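Local coordinates for protein prenylcyclase (Actinoplanes teichomyceticus, PDB 6IJ1) that probably acts on prenyl chains, cyclising or transferring them, at residues D197-T202 with P246-L251; T202-E207 with A252-A257. All blocks are in the same frame, centred on the assembly; numbering follows the deposited sequence.

In the fold
Contacts 1 and 2 are successive turns of a single interface between helix 198-209 and helix 246-256, which run in roughly the same direction with helix 216-229 between them in sequence. Their centres lie about 8 Å apart, and T202 belongs to both. The join is continuous: L251 O of contact 1 packs 3.4 Å from A203 CB of contact 2. Contact 1, its centre about 10 Å from the centre of the chain, is mainly apolar, with two buried acidic side chains, D197 and E199, packed against it; contact 2, about 12 Å from it, adds a salt bridge. The side chain of E207 also comes within about 3 Å of a bound imidazole, probably from the crystallisation liquor, which may mark a pocket.

Contact 1 (D197-T202 with P246-L251); sequences DPELST and PFATAL
L251 packs between two helices that run nearly parallel, 32° apart. Its CB lies on E199, 3.5 Å from the backbone O of E199 and close to CB as well. Its CG is anti to the carbonyl carbon (chi1 -67°), and from there the branch CD1 is doubly used: it lies 3.7 Å from L200 CA and also sits 3.5 Å above the plane of the F247 ring, over its centre, a CH-pi contact from the residue four on in the same helix. L200 and L251 lie side by side and point the same way. F247 has CG anti to its backbone N (chi1 -174°), and the ring reaches across until its CZ stands 3.9 Å from L200 CD2. D197 approaches the same ring at its edge, in plane, with OD2 3.5 Å from CD2 of F247. The small A248 leaves room for both acids: its CB is 4.1 Å from D197 CG and 4.1 Å from E199 CD, while E199, its chain bent at chi2, forms a salt bridge through OE2 with R229. The contact therefore rests on shape and apolar packing rather than on direct hydrogen bonds, with the D197 carboxylate probably gaining a mild attraction from the electropositive ring edge.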
loop_
_atom_site.group_PDB
_atom_site.type_symbol
_atom_site.label_atom_id
_atom_site.label_comp_id
_atom_site.label_asym_id
_atom_site.label_seq_id
_atom_site.Cartn_x
_atom_site.Cartn_y
_atom_site.Cartn_z
ATOM N N ASP A 197 -4.142 -2.548 -9.955
ATOM C CA ASP A 197 -3.516 -1.392 -10.581
ATOM C C ASP A 197 -2.002 -1.469 -10.398
ATOM O O ASP A 197 -1.541 -1.340 -9.268
ATOM C CB ASP A 197 -4.044 -0.099 -9.958
ATOM C CG ASP A 197 -5.555 0.039 -10.106
ATOM O OD1 ASP A 197 -6.076 -0.075 -11.246
ATOM O OD2 ASP A 197 -6.235 0.279 -9.083
ATOM N N PRO A 198 -1.216 -1.615 -11.463
ATOM C CA PRO A 198 0.248 -1.588 -11.310
ATOM C C PRO A 198 0.748 -0.233 -10.879
ATOM O O PRO A 198 1.921 -0.139 -10.456
ATOM C CB PRO A 198 0.749 -1.954 -12.708
ATOM C CG PRO A 198 -0.347 -1.491 -13.638
ATOM C CD PRO A 198 -1.631 -1.838 -12.847
ATOM N N GLU A 199 -0.092 0.814 -10.949
ATOM C CA GLU A 199 0.313 2.069 -10.333
ATOM C C GLU A 199 0.663 1.912 -8.856
ATOM O O GLU A 199 1.449 2.703 -8.335
ATOM C CB GLU A 199 -0.814 3.105 -10.474
ATOM C CG GLU A 199 -1.100 3.567 -11.953
ATOM C CD GLU A 199 -1.936 2.591 -12.762
ATOM O OE1 GLU A 199 -2.306 1.493 -12.304
ATOM O OE2 GLU A 199 -2.178 2.934 -13.954
ATOM N N LEU A 200 0.043 0.967 -8.135
ATOM C CA LEU A 200 0.338 0.827 -6.721
ATOM C C LEU A 200 1.754 0.334 -6.508
ATOM O O LEU A 200 2.513 1.002 -5.782
ATOM C CB LEU A 200 -0.719 -0.102 -6.100
ATOM C CG LEU A 200 -0.598 -0.480 -4.624
ATOM C CD1 LEU A 200 0.611 -1.506 -4.266
ATOM C CD2 LEU A 200 -0.548 0.748 -3.740
ATOM N N SER A 201 2.138 -0.787 -7.142
ATOM C CA SER A 201 3.509 -1.281 -6.952
ATOM C C SER A 201 4.512 -0.268 -7.464
ATOM O O SER A 201 5.565 -0.055 -6.862
ATOM C CB SER A 201 3.662 -2.624 -7.666
ATOM O OG SER A 201 2.931 -2.583 -8.936
ATOM N N THR A 202 4.167 0.420 -8.565
ATOM C CA THR A 202 5.122 1.368 -9.159
ATOM C C THR A 202 5.362 2.561 -8.257
ATOM O O THR A 202 6.536 3.001 -8.056
ATOM C CB THR A 202 4.619 1.794 -10.560
ATOM O OG1 THR A 202 4.493 0.610 -11.337
ATOM C CG2 THR A 202 5.599 2.772 -11.249
ATOM N N PRO A 246 -9.659 7.257 -8.573
ATOM C CA PRO A 246 -8.938 8.136 -7.668
ATOM C C PRO A 246 -7.675 7.424 -7.167
ATOM O O PRO A 246 -6.655 8.038 -7.099
ATOM C CB PRO A 246 -9.946 8.363 -6.533
ATOM C CG PRO A 246 -11.285 8.196 -7.202
ATOM C CD PRO A 246 -11.068 7.096 -8.219
ATOM N N PHE A 247 -7.778 6.132 -6.856
ATOM C CA PHE A 247 -6.591 5.404 -6.362
ATOM C C PHE A 247 -5.478 5.392 -7.406
ATOM O O PHE A 247 -4.319 5.763 -7.108
ATOM C CB PHE A 247 -7.094 3.984 -6.037
ATOM C CG PHE A 247 -6.105 3.076 -5.378
ATOM C CD1 PHE A 247 -5.704 3.314 -4.057
ATOM C CD2 PHE A 247 -5.632 1.979 -6.048
ATOM C CE1 PHE A 247 -4.851 2.381 -3.414
ATOM C CE2 PHE A 247 -4.759 1.019 -5.407
ATOM C CZ PHE A 247 -4.388 1.257 -4.099
ATOM N N ALA A 248 -5.796 4.945 -8.627
ATOM C CA ALA A 248 -4.736 4.828 -9.633
ATOM C C ALA A 248 -4.217 6.192 -10.041
ATOM O O ALA A 248 -3.022 6.320 -10.396
ATOM C CB ALA A 248 -5.248 4.066 -10.852
ATOM N N THR A 249 -5.096 7.213 -10.060
ATOM C CA THR A 249 -4.664 8.563 -10.431
ATOM C C THR A 249 -3.672 9.100 -9.393
ATOM O O THR A 249 -2.636 9.688 -9.744
ATOM C CB THR A 249 -5.910 9.471 -10.535
ATOM O OG1 THR A 249 -6.727 8.937 -11.548
ATOM C CG2 THR A 249 -5.522 10.895 -10.977
ATOM N N ALA A 250 -3.988 8.936 -8.109
ATOM C CA ALA A 250 -3.098 9.384 -7.045
ATOM C C ALA A 250 -1.752 8.668 -7.099
ATOM O O ALA A 250 -0.690 9.308 -6.953
ATOM C CB ALA A 250 -3.767 9.120 -5.690
ATOM N N LEU A 251 -1.784 7.367 -7.351
ATOM C CA LEU A 251 -0.544 6.608 -7.410
ATOM C C LEU A 251 0.263 6.983 -8.638
ATOM O O LEU A 251 1.498 7.088 -8.539
ATOM C CB LEU A 251 -0.864 5.105 -7.377
ATOM C CG LEU A 251 -1.449 4.688 -6.051
ATOM C CD1 LEU A 251 -2.234 3.372 -6.214
ATOM C CD2 LEU A 251 -0.357 4.561 -4.953
#

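Contact 2 (T202-E207 with A252-A257); sequences TALAVE and ALRAVA
The E207 carboxylate lies at the edge of the R254 guanidinium, with E207 CD in the guanidinium plane, while L204 CD2 approaches obliquely, 3.8 Å from R254 NH2. The two planar groups are turned 26° from each other and their chains cross at about a right angle. The grip is side-on and bidentate: R254 NH2 donates to E207 OE1 at 2.8 Å, and R254 NE donates to E207 OE2 at 2.9 Å. Both bonds are nearly straight (172° and 175°) and both use the syn side of the carboxylate, though the nitrogens stand somewhat out of its plane. Paired in this way, the two groups are held against rotation. The extended glutamate chain reaches far enough for this, and the long arginine bends at chi3, which places NE. A water donates to both E207 OE2 and the backbone O of R254, adding a second bridge. Beside this polar pair small residues let the backbones approach, to 8.2 Å between axes: A255 CB packs 4.2 Å from A203 CA, and A203 CB lies against R254 CB. V206 CG2 packs on A255 CA. R254 also touches helix 327-341, whereas V206 and A255 touch helix 216-229. Helices 198-209 and 246-256, near-parallel neighbours joined through helix 216-229, fit one layer of an alpha/alpha barrel such as that of squalene-cyclase-like and protein prenyltransferase relatives, which this protein probably resembles.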
loop_
_atom_site.group_PDB
_atom_site.type_symbol
_atom_site.label_atom_id
_atom_site.label_comp_id
_atom_site.label_asym_id
_atom_site.label_seq_id
_atom_site.Cartn_x
_atom_site.Cartn_y
_atom_site.Cartn_z
ATOM N N THR A 202 4.167 0.420 -8.565
ATOM C CA THR A 202 5.122 1.368 -9.159
ATOM C C THR A 202 5.362 2.561 -8.257
ATOM O O THR A 202 6.536 3.001 -8.056
ATOM C CB THR A 202 4.619 1.794 -10.560
ATOM O OG1 THR A 202 4.493 0.610 -11.337
ATOM C CG2 THR A 202 5.599 2.772 -11.249
ATOM N N ALA A 203 4.284 3.158 -7.724
ATOM C CA ALA A 203 4.444 4.317 -6.852
ATOM C C ALA A 203 5.193 3.964 -5.578
ATOM O O ALA A 203 6.072 4.711 -5.153
ATOM C CB ALA A 203 3.062 4.918 -6.490
ATOM N N LEU A 204 4.860 2.824 -4.961
ATOM C CA LEU A 204 5.581 2.473 -3.729
ATOM C C LEU A 204 7.037 2.185 -4.030
ATOM O O LEU A 204 7.899 2.594 -3.251
ATOM C CB LEU A 204 4.913 1.261 -3.067
ATOM C CG LEU A 204 3.436 1.475 -2.675
ATOM C CD1 LEU A 204 3.034 0.257 -1.791
ATOM C CD2 LEU A 204 3.149 2.782 -1.983
ATOM N N ALA A 205 7.305 1.514 -5.162
ATOM C CA ALA A 205 8.687 1.194 -5.519
ATOM C C ALA A 205 9.514 2.467 -5.676
ATOM O O ALA A 205 10.606 2.605 -5.097
ATOM C CB ALA A 205 8.728 0.397 -6.801
ATOM N N VAL A 206 8.989 3.451 -6.409
ATOM C CA VAL A 206 9.854 4.613 -6.639
ATOM C C VAL A 206 10.016 5.450 -5.395
ATOM O O VAL A 206 11.061 6.069 -5.190
ATOM C CB VAL A 206 9.361 5.462 -7.827
ATOM C CG1 VAL A 206 9.474 4.663 -9.078
ATOM C CG2 VAL A 206 7.956 6.067 -7.632
ATOM N N GLU A 207 8.992 5.555 -4.541
ATOM C CA GLU A 207 9.162 6.269 -3.291
ATOM C C GLU A 207 10.151 5.536 -2.376
ATOM O O GLU A 207 11.002 6.173 -1.731
ATOM C CB GLU A 207 7.794 6.434 -2.602
ATOM C CG GLU A 207 6.914 7.434 -3.414
ATOM C CD GLU A 207 5.593 7.709 -2.784
ATOM O OE1 GLU A 207 5.257 7.039 -1.780
ATOM O OE2 GLU A 207 4.866 8.570 -3.293
ATOM N N ALA A 252 -0.381 7.211 -9.788
ATOM C CA ALA A 252 0.396 7.636 -10.955
ATOM C C ALA A 252 1.033 8.990 -10.698
ATOM O O ALA A 252 2.206 9.189 -11.063
ATOM C CB ALA A 252 -0.518 7.700 -12.200
ATOM N N LEU A 253 0.292 9.948 -10.102
ATOM C CA LEU A 253 0.876 11.244 -9.739
ATOM C C LEU A 253 2.155 11.040 -8.929
ATOM O O LEU A 253 3.206 11.655 -9.211
ATOM C CB LEU A 253 -0.189 12.041 -8.956
ATOM C CG LEU A 253 0.104 13.488 -8.599
ATOM C CD1 LEU A 253 -1.209 14.151 -8.148
ATOM C CD2 LEU A 253 1.149 13.609 -7.450
ATOM N N ARG A 254 2.077 10.172 -7.919
ATOM C CA ARG A 254 3.215 9.969 -7.016
ATOM C C ARG A 254 4.392 9.344 -7.734
ATOM O O ARG A 254 5.539 9.754 -7.447
ATOM C CB ARG A 254 2.744 9.072 -5.880
ATOM C CG ARG A 254 1.925 9.835 -4.877
ATOM C CD ARG A 254 1.112 8.938 -3.930
ATOM N NE ARG A 254 2.042 8.129 -3.125
ATOM C CZ ARG A 254 1.623 7.223 -2.258
ATOM N NH1 ARG A 254 0.305 7.021 -2.091
ATOM N NH2 ARG A 254 2.530 6.521 -1.590
ATOM N N ALA A 255 4.155 8.482 -8.729
ATOM C CA ALA A 255 5.254 7.897 -9.500
ATOM C C ALA A 255 5.900 8.961 -10.400
ATOM O O ALA A 255 7.148 9.007 -10.546
ATOM C CB ALA A 255 4.754 6.689 -10.291
ATOM N N VAL A 256 5.088 9.841 -10.986
ATOM C CA VAL A 256 5.672 10.895 -11.825
ATOM C C VAL A 256 6.592 11.757 -10.993
ATOM O O VAL A 256 7.649 12.212 -11.475
ATOM C CB VAL A 256 4.544 11.729 -12.446
ATOM C CG1 VAL A 256 5.191 12.921 -13.226
ATOM C CG2 VAL A 256 3.788 10.929 -13.429
ATOM N N ALA A 257 6.193 12.053 -9.758
ATOM C CA ALA A 257 6.925 12.959 -8.888
ATOM C C ALA A 257 8.301 12.411 -8.511
ATOM O O ALA A 257 9.113 13.199 -7.981
ATOM C CB ALA A 257 6.094 13.269 -7.642
HETATM O O HOH W 1 6.033 10.478 -4.890
#